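Local atomic coordinates of putative exported protein (Bordetella pertussis Tohama I, PDB entry 2PFY), a protein that binds pyroglutamic acid in the periplasm as the solute receptor of a tripartite ATP-independent periplasmic (TRAP) transport system, to which it probably delivers this ligand. Residues T7-D12 / S118-Q123; D25-A30 / L230-K235; R143-S148 / F205-F210; S150-L155 / Q274-T279; T182-G187 / A246-L251. All coordinates share one frame; numbering follows the deposited sequence.

Contact 1 of 5, residues T7-D12 / S118-Q123. With PCA (pyroglutamic acid), chain E.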
# COMPACT_ATOMS: atom_id res chain seq x y z
N THR A 7 8.28 -11.20 -6.75
CA THR A 7 8.71 -10.48 -5.54
C THR A 7 7.44 -10.04 -4.80
O THR A 7 6.46 -9.61 -5.42
CB THR A 7 9.65 -9.28 -5.87
OG1 THR A 7 10.02 -8.61 -4.65
CG2 THR A 7 8.94 -8.26 -6.81
N ALA A 8 7.47 -10.14 -3.48
CA ALA A 8 6.44 -9.56 -2.61
C ALA A 8 7.14 -8.71 -1.57
O ALA A 8 8.24 -9.05 -1.07
CB ALA A 8 5.62 -10.66 -1.93
N GLU A 9 6.50 -7.60 -1.25
CA GLU A 9 7.08 -6.54 -0.43
C GLU A 9 7.27 -6.90 1.07
O GLU A 9 8.29 -6.60 1.70
CB GLU A 9 6.12 -5.37 -0.53
CG GLU A 9 6.73 -4.08 -0.71
CD GLU A 9 5.70 -3.00 -0.73
OE1 GLU A 9 5.73 -2.17 -1.65
OE2 GLU A 9 4.87 -2.95 0.19
N GLN A 10 6.26 -7.54 1.63
CA GLN A 10 6.13 -7.69 3.07
C GLN A 10 6.48 -9.11 3.52
O GLN A 10 6.48 -10.05 2.70
CB GLN A 10 4.69 -7.33 3.44
CG GLN A 10 4.27 -5.90 2.99
CD GLN A 10 5.15 -4.83 3.64
OE1 GLN A 10 5.56 -4.99 4.79
NE2 GLN A 10 5.45 -3.76 2.90
N PRO A 11 6.78 -9.29 4.82
CA PRO A 11 7.10 -10.61 5.34
C PRO A 11 5.92 -11.58 5.29
O PRO A 11 4.80 -11.16 5.05
CB PRO A 11 7.50 -10.32 6.80
CG PRO A 11 6.79 -9.09 7.14
CD PRO A 11 6.88 -8.26 5.88
N ASP A 12 6.20 -12.87 5.47
CA ASP A 12 5.20 -13.92 5.45
C ASP A 12 4.12 -13.72 6.55
O ASP A 12 2.99 -14.20 6.40
CB ASP A 12 5.92 -15.27 5.55
CG ASP A 12 6.64 -15.65 4.25
OD1 ASP A 12 6.33 -15.08 3.19
OD2 ASP A 12 7.53 -16.52 4.27
N SER A 118 -5.12 -5.15 -3.87
CA SER A 118 -5.72 -5.41 -2.56
C SER A 118 -5.33 -4.27 -1.67
O SER A 118 -4.27 -3.67 -1.87
CB SER A 118 -5.25 -6.74 -1.96
OG SER A 118 -5.80 -7.83 -2.66
N PRO A 119 -6.21 -3.92 -0.72
CA PRO A 119 -5.91 -2.78 0.14
C PRO A 119 -5.16 -3.17 1.42
O PRO A 119 -5.32 -4.27 1.94
CB PRO A 119 -7.33 -2.26 0.48
CG PRO A 119 -8.15 -3.55 0.61
CD PRO A 119 -7.57 -4.47 -0.47
N TRP A 120 -4.31 -2.28 1.87
CA TRP A 120 -3.88 -2.24 3.27
C TRP A 120 -5.08 -1.77 4.12
O TRP A 120 -6.07 -1.26 3.58
CB TRP A 120 -2.75 -1.21 3.41
CG TRP A 120 -1.45 -1.69 2.87
CD1 TRP A 120 -0.93 -1.49 1.60
CD2 TRP A 120 -0.49 -2.44 3.60
NE1 TRP A 120 0.31 -2.07 1.52
CE2 TRP A 120 0.61 -2.66 2.73
CE3 TRP A 120 -0.44 -2.95 4.91
CZ2 TRP A 120 1.75 -3.35 3.13
CZ3 TRP A 120 0.70 -3.66 5.31
CH2 TRP A 120 1.78 -3.85 4.42
N PRO A 121 -5.01 -1.97 5.45
CA PRO A 121 -5.99 -1.34 6.32
C PRO A 121 -5.74 0.18 6.40
O PRO A 121 -4.72 0.68 5.89
CB PRO A 121 -5.78 -2.05 7.69
CG PRO A 121 -4.92 -3.30 7.37
CD PRO A 121 -4.07 -2.81 6.20
N PRO A 122 -6.69 0.93 6.99
CA PRO A 122 -6.54 2.37 7.12
C PRO A 122 -5.30 2.78 7.92
O PRO A 122 -4.85 2.02 8.80
CB PRO A 122 -7.81 2.78 7.88
CG PRO A 122 -8.81 1.70 7.53
CD PRO A 122 -7.97 0.44 7.52
N GLN A 123 -4.73 3.95 7.61
CA GLN A 123 -3.44 4.34 8.20
C GLN A 123 -3.65 5.11 9.50
O GLN A 123 -4.33 6.14 9.51
CB GLN A 123 -2.63 5.20 7.22
CG GLN A 123 -2.45 4.57 5.82
CD GLN A 123 -1.55 3.34 5.87
OE1 GLN A 123 -2.01 2.19 5.85
NE2 GLN A 123 -0.28 3.57 5.97
N PCA E . 2.07 -0.63 5.49
CA PCA E . 3.01 -0.22 4.41
CB PCA E . 2.32 0.76 3.49
CG PCA E . 0.97 1.01 4.07
CD PCA E . 0.87 0.11 5.26
OE PCA E . -0.14 -0.02 5.95
C PCA E . 4.25 0.40 5.01
O PCA E . 5.29 0.61 4.37
OXT PCA E . 4.23 0.72 6.19
O HOH W 1 2.28 -2.87 -0.51
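Trp120 meets Gln10 at the outer rim of its indole. Its CB leads into CG with chi1 at -75°, anti to the carbonyl carbon, which sends the ring from the end of strand 112-119 toward the loop after strand 2-7. CD2 lies under the lactam of the bound pyroglutamic acid, whose CD sits 3.3 Å above the ring plane, displaced toward the rim. Trp120 CE3 comes 3.1 Å from the lactam oxygen OE, and CZ3 and CH2 lie beneath the lactam N, CZ3 at 3.3 Å. A flat indole suits a flat five-membered lactam, since both can be covered face against face. On the pyrrole side, Trp120 NE1 donates to a water at 2.9 Å; the same water gives a proton to Glu9 OE2 at 2.7 Å.

This is the ligand cleft of a family 7 solute-binding protein of the periplasmic binding protein fold, lined in part by Trp120. Farther out, CZ2 and CH2 meet Gln10 edge-on: Gln10 CG comes within 3.5 Å of Trp120 CH2, and the amide plane stands 80° from the ring. Gln10 reaches there because its chain bends at chi2 (-60°). Its NE2 also donates to Glu9 OE2 at 2.9 Å, and to Thr165. Arg48 forms a salt bridge with Glu9 OE1, and that oxygen also accepts from the backbone N of Leu66.

Contact 2 of 5, residues D25-A30 / L230-K235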
# COMPACT_ATOMS: atom_id res chain seq x y z
N ASP A 25 -0.37 -20.21 -5.67
CA ASP A 25 -0.88 -21.57 -5.52
C ASP A 25 -2.08 -21.84 -6.42
O ASP A 25 -2.17 -22.92 -7.01
CB ASP A 25 -1.29 -21.88 -4.06
CG ASP A 25 -0.10 -22.11 -3.16
OD1 ASP A 25 1.00 -22.42 -3.66
OD2 ASP A 25 -0.28 -21.95 -1.93
N GLU A 26 -3.00 -20.88 -6.49
CA GLU A 26 -4.20 -21.02 -7.29
C GLU A 26 -3.90 -21.02 -8.79
O GLU A 26 -4.55 -21.75 -9.54
CB GLU A 26 -5.26 -19.99 -6.90
CG GLU A 26 -5.94 -20.43 -5.54
CD GLU A 26 -6.97 -19.46 -4.97
OE1 GLU A 26 -7.25 -18.38 -5.58
OE2 GLU A 26 -7.49 -19.78 -3.89
N VAL A 27 -2.90 -20.25 -9.22
CA VAL A 27 -2.45 -20.26 -10.61
C VAL A 27 -1.89 -21.65 -10.97
O VAL A 27 -2.14 -22.20 -12.07
CB VAL A 27 -1.39 -19.12 -10.90
CG1 VAL A 27 -0.69 -19.31 -12.23
CG2 VAL A 27 -2.05 -17.74 -10.89
N LYS A 28 -1.13 -22.23 -10.06
CA LYS A 28 -0.50 -23.51 -10.33
C LYS A 28 -1.54 -24.62 -10.48
O LYS A 28 -1.43 -25.49 -11.37
CB LYS A 28 0.48 -23.87 -9.21
CG LYS A 28 1.32 -25.10 -9.53
CD LYS A 28 2.32 -25.40 -8.44
CE LYS A 28 2.94 -26.77 -8.63
NZ LYS A 28 3.56 -27.21 -7.34
N ALA A 29 -2.54 -24.60 -9.59
CA ALA A 29 -3.61 -25.60 -9.62
C ALA A 29 -4.51 -25.40 -10.83
O ALA A 29 -4.88 -26.36 -11.53
CB ALA A 29 -4.40 -25.58 -8.30
N ALA A 30 -4.85 -24.15 -11.12
CA ALA A 30 -5.74 -23.83 -12.21
C ALA A 30 -5.14 -24.13 -13.59
O ALA A 30 -5.87 -24.44 -14.52
CB ALA A 30 -6.18 -22.38 -12.12
N LEU A 230 -5.35 -14.14 -14.88
CA LEU A 230 -6.30 -13.06 -14.65
C LEU A 230 -7.44 -13.46 -13.71
O LEU A 230 -7.81 -12.67 -12.84
CB LEU A 230 -6.79 -12.44 -15.96
CG LEU A 230 -5.70 -11.73 -16.80
CD1 LEU A 230 -6.31 -11.07 -18.01
CD2 LEU A 230 -4.96 -10.67 -15.99
N ASP A 231 -7.95 -14.69 -13.84
CA ASP A 231 -9.04 -15.18 -13.02
C ASP A 231 -8.56 -15.40 -11.58
O ASP A 231 -9.26 -15.07 -10.59
CB ASP A 231 -9.59 -16.50 -13.59
CG ASP A 231 -10.37 -16.31 -14.90
OD1 ASP A 231 -10.63 -15.15 -15.32
OD2 ASP A 231 -10.72 -17.34 -15.52
N ALA A 232 -7.37 -15.99 -11.45
CA ALA A 232 -6.81 -16.15 -10.11
C ALA A 232 -6.60 -14.76 -9.46
O ALA A 232 -6.85 -14.58 -8.26
CB ALA A 232 -5.54 -16.98 -10.14
N GLY A 233 -6.22 -13.78 -10.28
CA GLY A 233 -6.07 -12.40 -9.82
C GLY A 233 -7.39 -11.82 -9.32
O GLY A 233 -7.45 -11.20 -8.25
N ALA A 234 -8.45 -12.03 -10.10
CA ALA A 234 -9.79 -11.58 -9.71
C ALA A 234 -10.17 -12.14 -8.32
O ALA A 234 -10.68 -11.41 -7.49
CB ALA A 234 -10.85 -11.99 -10.81
N LYS A 235 -9.94 -13.43 -8.09
CA LYS A 235 -10.22 -14.09 -6.82
C LYS A 235 -9.36 -13.50 -5.70
O LYS A 235 -9.83 -13.32 -4.57
CB LYS A 235 -9.93 -15.60 -6.94
CG LYS A 235 -11.11 -16.45 -7.52
CD LYS A 235 -10.90 -17.97 -7.27
CE LYS A 235 -11.55 -18.49 -5.93
NZ LYS A 235 -10.64 -18.66 -4.70
O HOH W 2 -6.01 -16.24 -6.27
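Val27 and Ala232 make the innermost contact between helix 15-30 and helix 223-257: Val27 CG2 packs 3.6 Å from Ala232 CB. The valine has CG2 anti to its own carbonyl carbon, and this branch is the one that reaches the alanine. A methyl on the facing helix is small enough to let the backbones draw close, and the CA atoms of this pair are 6.0 Å apart. The axes of these two short segments approach to 9.2 Å at 141° between their directions, so they run roughly antiparallel.

Beside this apolar pair, Glu26 reaches across with its chain extended beyond CG. Its OE1 accepts from a water at 2.6 Å, and that water also donates to the carbonyl O of Ala232 at 2.7 Å, joining the carboxylate to the facing backbone. A turn farther along, Lys235 folds back through bends at chi3 and chi4, its chain crossing that of Glu26 at about a right angle. Lys235 NZ lies 3.4 Å from Glu26 OE2 and 3.5 Å from Glu26 OE1, almost evenly between the two oxygens, in keeping with a salt bridge whose hydrogen bond, to OE2, is weak.

The stronger polar partner of Glu26 is Arg239, one turn beyond Lys235, which forms a salt bridge with OE1, while Gln22 on the glutamate's own helix donates to OE2. Behind the apolar pair, Val27 rests on Leu35 and Ile37 of strand 35-40. With two cationic side chains near one carboxylate, Glu26 is probably kept ionised, and its negative charge should ease the closeness of Lys235 and Arg239.

Contact 3 of 5, residues R143-S148 / F205-F210. With PCA (pyroglutamic acid), chain E.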
# COMPACT_ATOMS: atom_id res chain seq x y z
N ARG A 143 8.60 8.87 10.03
CA ARG A 143 8.75 7.95 8.90
C ARG A 143 7.84 8.29 7.73
O ARG A 143 6.63 8.48 7.91
CB ARG A 143 8.44 6.51 9.33
CG ARG A 143 8.56 5.49 8.17
CD ARG A 143 8.07 4.14 8.53
NE ARG A 143 8.15 3.28 7.34
CZ ARG A 143 7.17 2.50 6.91
NH1 ARG A 143 6.05 2.39 7.62
NH2 ARG A 143 7.33 1.77 5.78
N ALA A 144 8.41 8.35 6.53
CA ALA A 144 7.63 8.39 5.29
C ALA A 144 7.94 7.12 4.50
O ALA A 144 8.98 6.53 4.70
CB ALA A 144 8.01 9.62 4.44
N TYR A 145 7.03 6.69 3.62
CA TYR A 145 7.27 5.44 2.88
C TYR A 145 6.96 5.53 1.40
O TYR A 145 6.96 4.51 0.68
CB TYR A 145 6.56 4.24 3.54
CG TYR A 145 5.06 4.35 3.66
CD1 TYR A 145 4.25 4.36 2.51
CD2 TYR A 145 4.43 4.38 4.91
CE1 TYR A 145 2.89 4.44 2.62
CE2 TYR A 145 3.05 4.48 5.03
CZ TYR A 145 2.28 4.51 3.87
OH TYR A 145 0.91 4.59 3.92
N SER A 146 6.71 6.75 0.95
CA SER A 146 6.28 7.05 -0.42
C SER A 146 6.46 8.56 -0.63
O SER A 146 6.66 9.31 0.34
CB SER A 146 4.82 6.62 -0.63
OG SER A 146 3.94 7.39 0.19
N ALA A 147 6.43 9.00 -1.90
CA ALA A 147 6.38 10.42 -2.24
C ALA A 147 5.21 11.13 -1.56
O ALA A 147 5.39 12.20 -0.96
CB ALA A 147 6.31 10.59 -3.80
N SER A 148 4.02 10.54 -1.61
CA SER A 148 2.85 11.14 -0.95
C SER A 148 3.02 11.30 0.56
O SER A 148 2.76 12.40 1.11
CB SER A 148 1.57 10.36 -1.26
OG SER A 148 0.44 11.02 -0.70
N PHE A 205 -5.85 7.45 5.29
CA PHE A 205 -6.18 6.96 3.97
C PHE A 205 -6.04 5.45 3.92
O PHE A 205 -5.65 4.79 4.90
CB PHE A 205 -5.30 7.65 2.88
CG PHE A 205 -3.83 7.50 3.10
CD1 PHE A 205 -3.12 6.42 2.53
CD2 PHE A 205 -3.15 8.39 3.92
CE1 PHE A 205 -1.75 6.26 2.74
CE2 PHE A 205 -1.75 8.22 4.16
CZ PHE A 205 -1.06 7.18 3.56
N ILE A 206 -6.43 4.88 2.79
CA ILE A 206 -6.25 3.45 2.66
C ILE A 206 -5.48 3.11 1.35
O ILE A 206 -6.08 3.10 0.25
CB ILE A 206 -7.54 2.56 3.03
CG1 ILE A 206 -8.02 1.69 1.91
CG2 ILE A 206 -8.68 3.25 3.87
CD1 ILE A 206 -7.22 0.53 1.82
N PRO A 207 -4.15 2.88 1.48
CA PRO A 207 -3.32 2.75 0.28
C PRO A 207 -3.46 1.34 -0.27
O PRO A 207 -3.67 0.38 0.48
CB PRO A 207 -1.91 3.07 0.79
CG PRO A 207 -1.94 2.54 2.29
CD PRO A 207 -3.38 2.73 2.74
N GLN A 208 -3.44 1.24 -1.59
CA GLN A 208 -3.58 -0.05 -2.26
C GLN A 208 -2.22 -0.65 -2.54
O GLN A 208 -1.22 0.04 -2.66
CB GLN A 208 -4.29 0.11 -3.60
CG GLN A 208 -5.66 0.77 -3.51
CD GLN A 208 -6.65 0.01 -2.65
OE1 GLN A 208 -6.69 -1.21 -2.64
NE2 GLN A 208 -7.47 0.74 -1.94
N SER A 209 -2.22 -1.97 -2.65
CA SER A 209 -1.06 -2.70 -3.12
C SER A 209 -1.49 -3.40 -4.42
O SER A 209 -2.65 -3.78 -4.56
CB SER A 209 -0.69 -3.66 -2.00
OG SER A 209 -0.40 -4.93 -2.49
N PHE A 210 -0.60 -3.55 -5.39
CA PHE A 210 -0.99 -4.36 -6.56
C PHE A 210 0.05 -5.35 -7.04
O PHE A 210 1.22 -5.28 -6.65
CB PHE A 210 -1.63 -3.54 -7.75
CG PHE A 210 -0.73 -2.50 -8.40
CD1 PHE A 210 -1.29 -1.59 -9.31
CD2 PHE A 210 0.64 -2.36 -8.08
CE1 PHE A 210 -0.51 -0.57 -9.94
CE2 PHE A 210 1.43 -1.36 -8.69
CZ PHE A 210 0.84 -0.44 -9.63
N PCA E . 2.07 -0.63 5.49
CA PCA E . 3.01 -0.22 4.41
CB PCA E . 2.32 0.76 3.49
CG PCA E . 0.97 1.01 4.07
CD PCA E . 0.87 0.11 5.26
OE PCA E . -0.14 -0.02 5.95
C PCA E . 4.25 0.40 5.01
O PCA E . 5.29 0.61 4.37
OXT PCA E . 4.23 0.72 6.19
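The phenol oxygen of Tyr145 is directed at the rim of the Phe205 ring. Tyr145 OH is 3.3 Å from Phe205 CZ and lies near the plane of that ring, so it faces the outward C-H edge, where the weakly positive hydrogens suit an oxygen. Relative to the tyrosine ring, the phenyl carbon arrives obliquely. Both side chains have CG between the backbone N and the carbonyl carbon, the crowded position (chi1 60° for Tyr145), and this turns each ring toward the other segment. Pro207 completes the group: its CG comes 3.9 Å from Tyr145 OH, while its CB sits at the edge of the Phe205 ring.

One face of Tyr145 is used by the ligand. CB of pyroglutamic acid lies 3.7 Å above the tyrosine plane, shifted toward the rim, and the covered face extends to the carboxylate, with Tyr145 CG 3.8 Å from the ligand's O. Pro207 CG touches the ligand's CG. An aromatic face and a rigid prolyl ring fit the aliphatic part of the lactam, which offers nothing to hydrogen-bond.

Arg143 takes the ligand's carboxylate. Its chain is extended from CG to NE, carrying the guanidinium there to meet it edge-on with two bonds: NH1 to OXT at 2.9 Å and NH2 to O at 2.7 Å. Tyr145 CD2 lies over one guanidinium face, and the carbonyl of Val163 accepts from NE, so the group's rotation is restrained by both. A two-pronged arginine-carboxylate pair of this kind is characteristic of ligand recognition in TRAP solute receptors of the DctP family.

Contact 4 of 5, residues S150-L155 / Q274-T279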
# COMPACT_ATOMS: atom_id res chain seq x y z
N SER A 150 5.83 11.40 2.25
CA SER A 150 6.89 12.40 2.45
C SER A 150 6.35 13.83 2.42
O SER A 150 6.63 14.63 3.32
CB SER A 150 7.97 12.27 1.37
OG SER A 150 8.97 11.37 1.75
N HIS A 151 5.57 14.12 1.38
CA HIS A 151 4.88 15.39 1.24
C HIS A 151 3.92 15.65 2.43
O HIS A 151 3.91 16.74 3.01
CB HIS A 151 4.14 15.43 -0.09
CG HIS A 151 3.52 16.77 -0.39
ND1 HIS A 151 2.28 16.90 -0.99
CD2 HIS A 151 3.97 18.03 -0.18
CE1 HIS A 151 1.99 18.18 -1.13
NE2 HIS A 151 3.00 18.89 -0.65
N MSE A 152 3.13 14.64 2.79
CA MSE A 152 2.20 14.76 3.90
C MSE A 152 2.92 15.11 5.21
O MSE A 152 2.46 15.99 5.96
CB MSE A 152 1.39 13.48 4.05
CG MSE A 152 0.37 13.51 5.19
SE MSE A 152 -0.12 11.67 5.58
CE MSE A 152 1.62 11.14 6.48
N ALA A 153 4.03 14.43 5.48
CA ALA A 153 4.80 14.63 6.70
C ALA A 153 5.36 16.04 6.78
O ALA A 153 5.37 16.63 7.86
CB ALA A 153 5.93 13.61 6.81
N ALA A 154 5.83 16.57 5.65
CA ALA A 154 6.40 17.91 5.58
C ALA A 154 5.30 18.94 5.92
O ALA A 154 5.52 19.84 6.75
CB ALA A 154 6.99 18.18 4.21
N LEU A 155 4.12 18.76 5.34
CA LEU A 155 2.96 19.59 5.64
C LEU A 155 2.50 19.53 7.10
O LEU A 155 1.88 20.48 7.61
CB LEU A 155 1.81 19.25 4.71
CG LEU A 155 2.04 19.53 3.23
CD1 LEU A 155 0.87 18.97 2.45
CD2 LEU A 155 2.24 21.03 2.96
N GLN A 274 -7.40 16.89 8.13
CA GLN A 274 -8.43 17.23 7.14
C GLN A 274 -8.02 18.44 6.30
O GLN A 274 -8.20 18.45 5.08
CB GLN A 274 -9.80 17.46 7.82
CG GLN A 274 -10.49 16.14 8.28
CD GLN A 274 -11.58 16.32 9.35
OE1 GLN A 274 -11.97 17.44 9.70
NE2 GLN A 274 -12.08 15.19 9.88
N ALA A 275 -7.46 19.46 6.94
CA ALA A 275 -6.94 20.63 6.22
C ALA A 275 -5.75 20.24 5.33
O ALA A 275 -5.66 20.70 4.18
CB ALA A 275 -6.57 21.77 7.18
N ILE A 276 -4.86 19.37 5.85
CA ILE A 276 -3.77 18.82 5.04
C ILE A 276 -4.28 18.06 3.81
O ILE A 276 -3.69 18.17 2.73
CB ILE A 276 -2.76 17.98 5.89
CG1 ILE A 276 -1.89 18.92 6.74
CG2 ILE A 276 -1.87 17.09 5.00
CD1 ILE A 276 -1.01 18.21 7.70
N GLY A 277 -5.37 17.30 3.98
CA GLY A 277 -6.04 16.58 2.91
C GLY A 277 -6.61 17.48 1.83
O GLY A 277 -6.49 17.17 0.63
N ALA A 278 -7.24 18.58 2.25
CA ALA A 278 -7.74 19.61 1.33
C ALA A 278 -6.61 20.20 0.46
O ALA A 278 -6.76 20.29 -0.76
CB ALA A 278 -8.48 20.74 2.10
N THR A 279 -5.50 20.57 1.08
CA THR A 279 -4.33 21.05 0.35
C THR A 279 -3.82 20.01 -0.66
O THR A 279 -3.60 20.31 -1.83
CB THR A 279 -3.19 21.38 1.33
OG1 THR A 279 -3.65 22.33 2.28
CG2 THR A 279 -1.98 21.93 0.62
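The imidazole of His151 carries Leu155 CD1 on one face, 3.7 Å above its plane and displaced toward the rim, and the same methyl also touches Ile276 across the interface. The two residues are one turn apart on helix 147-155, so the ring and the methyl pack against each other within the helix; His151 also touches Met280 and Asp283 of the facing helix.

Ile276 makes most of the contacts across the interface. Leu155 CD1 is 4.2 Å from Ile276 CG2, the two side chains lying alongside each other and pointing opposite ways. The isoleucine sends its branches to different places: CG2, anti to its backbone N, meets the leucine and also the selenomethionine Met152, whose CG is 4.2 Å away. The longer arm, with CG1 anti to the carbonyl carbon (chi1 -74°), carries CD1 to 3.7 Å from the carbonyl O of Leu155, at the last turn of the helix. A beta-branched residue suits this place because it presents two apolar arms from one backbone position. At the margin, Thr279 CG2 lies 4.5 Å from Leu155 CD1, offering a methyl on the side where the packing becomes partly exposed.

Met152 has its selenium end directed away from the isoleucine, toward Phe205 and Pro83, and thus links this surface to the protein interior, while Ile276 also rests on Leu134 and Met156. With 10.6 Å between the axes of the two short segments and 127° between their directions, this is an apolar helix-helix packing: helix 267-287 lies against helix 147-155 on the periphery of a periplasmic binding protein fold, without hydrogen bonds between the two segments.

Contact 5 of 5, residues T182-G187 / A246-L251. With PCA (pyroglutamic acid), chain E.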
# COMPACT_ATOMS: atom_id res chain seq x y z
N THR A 182 1.11 4.30 9.52
CA THR A 182 0.97 3.00 8.85
C THR A 182 -0.23 2.29 9.42
O THR A 182 -0.80 2.74 10.44
CB THR A 182 2.29 2.12 8.93
OG1 THR A 182 2.19 1.01 8.02
CG2 THR A 182 2.60 1.58 10.37
N SER A 183 -0.61 1.16 8.80
CA SER A 183 -1.77 0.40 9.22
C SER A 183 -1.48 -0.38 10.50
O SER A 183 -0.28 -0.60 10.88
CB SER A 183 -2.17 -0.61 8.13
OG SER A 183 -1.08 -1.51 7.96
N PRO A 184 -2.55 -0.85 11.14
CA PRO A 184 -2.36 -1.83 12.22
C PRO A 184 -1.78 -3.17 11.70
O PRO A 184 -1.21 -3.92 12.49
CB PRO A 184 -3.77 -2.01 12.81
CG PRO A 184 -4.73 -1.62 11.65
CD PRO A 184 -3.97 -0.49 10.96
N ALA A 185 -1.86 -3.44 10.38
CA ALA A 185 -1.25 -4.68 9.86
C ALA A 185 0.28 -4.64 9.98
O ALA A 185 0.90 -5.61 10.41
CB ALA A 185 -1.64 -4.91 8.40
N THR A 186 0.87 -3.52 9.56
CA THR A 186 2.33 -3.31 9.71
C THR A 186 2.70 -3.26 11.20
O THR A 186 3.74 -3.79 11.62
CB THR A 186 2.77 -2.04 8.99
OG1 THR A 186 2.65 -2.27 7.57
CG2 THR A 186 4.24 -1.67 9.32
N GLY A 187 1.83 -2.63 12.00
CA GLY A 187 2.02 -2.62 13.45
C GLY A 187 2.15 -4.04 14.04
O GLY A 187 3.03 -4.31 14.88
N ALA A 246 -12.13 -7.75 7.21
CA ALA A 246 -12.33 -8.68 8.33
C ALA A 246 -11.26 -8.56 9.42
O ALA A 246 -11.51 -8.94 10.59
CB ALA A 246 -12.40 -10.11 7.83
N LYS A 247 -10.08 -8.07 9.06
CA LYS A 247 -8.92 -8.17 10.00
C LYS A 247 -8.54 -6.87 10.67
O LYS A 247 -7.78 -6.90 11.62
CB LYS A 247 -7.67 -8.77 9.35
CG LYS A 247 -7.76 -10.30 9.07
CD LYS A 247 -8.35 -11.13 10.23
CE LYS A 247 -8.39 -12.63 9.90
NZ LYS A 247 -8.66 -13.47 11.12
N THR A 248 -9.05 -5.75 10.17
CA THR A 248 -8.62 -4.43 10.65
C THR A 248 -8.81 -4.31 12.19
O THR A 248 -7.88 -3.88 12.89
CB THR A 248 -9.31 -3.26 9.89
OG1 THR A 248 -8.88 -3.25 8.52
CG2 THR A 248 -8.89 -1.92 10.53
N ARG A 249 -9.96 -4.72 12.71
CA ARG A 249 -10.20 -4.67 14.17
C ARG A 249 -9.34 -5.63 14.94
O ARG A 249 -8.79 -5.21 15.94
CB ARG A 249 -11.67 -4.90 14.59
CG ARG A 249 -12.64 -3.80 14.23
CD ARG A 249 -12.04 -2.41 14.42
NE ARG A 249 -11.78 -1.99 15.81
CZ ARG A 249 -11.14 -0.85 16.09
NH1 ARG A 249 -10.70 -0.06 15.10
NH2 ARG A 249 -10.94 -0.48 17.35
N GLU A 250 -9.21 -6.89 14.47
CA GLU A 250 -8.37 -7.88 15.16
C GLU A 250 -6.94 -7.42 15.28
O GLU A 250 -6.26 -7.68 16.30
CB GLU A 250 -8.32 -9.26 14.49
CG GLU A 250 -9.38 -9.52 13.49
CD GLU A 250 -9.88 -10.96 13.50
OE1 GLU A 250 -9.05 -11.89 13.74
OE2 GLU A 250 -11.10 -11.16 13.26
N LEU A 251 -6.44 -6.77 14.22
CA LEU A 251 -5.07 -6.25 14.23
C LEU A 251 -4.94 -5.10 15.24
O LEU A 251 -3.97 -5.00 15.96
CB LEU A 251 -4.66 -5.81 12.81
CG LEU A 251 -4.55 -7.01 11.84
CD1 LEU A 251 -4.46 -6.48 10.37
CD2 LEU A 251 -3.35 -7.90 12.11
N PCA E . 2.07 -0.63 5.49
CA PCA E . 3.01 -0.22 4.41
CB PCA E . 2.32 0.76 3.49
CG PCA E . 0.97 1.01 4.07
CD PCA E . 0.87 0.11 5.26
OE PCA E . -0.14 -0.02 5.95
C PCA E . 4.25 0.40 5.01
O PCA E . 5.29 0.61 4.37
OXT PCA E . 4.23 0.72 6.19
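Pro184 and Leu251 bring the backbones closest, with CA atoms 5.6 Å apart, where the first turn of helix 184-189 meets helix 223-257. The latter is kinked here: the backbone N atoms of Arg249 and Glu250 make no bond to the preceding turn. Pro184 fits a first helical turn, where its lack of an N-H costs no bond.

Pro184 CB packs 3.9 Å from Leu251 CB, and farther out Leu251 CD1 lies 3.8 Å from Ala185 CB. The small alanine leaves room for that branch. Thr248 adds its CG2 beside Pro184 CG, while its hydroxyl bonds to the carbonyl of Ala244 in its own helix.

On the ligand side, Ser183 is the N-cap. Its OG, placed by chi1 of 61°, accepts from Thr186 N at 3.2 Å (169°) and more weakly from Ala185 N. Ser183 OG also donates to the ligand's lactam oxygen OE at 2.7 Å, as does Ser183 N at greater length. Thr186 OG1 takes the lactam N-H at 2.7 Å, almost straight at 173°, and Thr182 OG1 donates to the carboxylate OXT. A helix N-terminus whose cap and first turn bind the solute, backed by a long helix, is the arrangement of this pyroglutamate pocket.

How the contacts relate
Contacts 1, 3 and 5 all touch one pyroglutamic acid, with centres 10 to 15 Å apart, and touch one another. Contacts 1 and 3 also share the five-stranded mixed sheet, where strands 112-119 and 208-214 are neighbours. Contacts 2 and 4 are peripheral helix pairs on opposite sides of the chain's centre, about 39 Å apart between centres. Helix 223-257 serves both contacts 2 and 5, and helix 147-155 serves both 3 and 4, so each peripheral pair shares a helix with a pocket contact. Along the chain, contact 1 closes before 3, 4 and 5 open, contact 3 is nested inside 2, and contact 5 inside 4. The pocket is thus assembled from distant parts of the sequence.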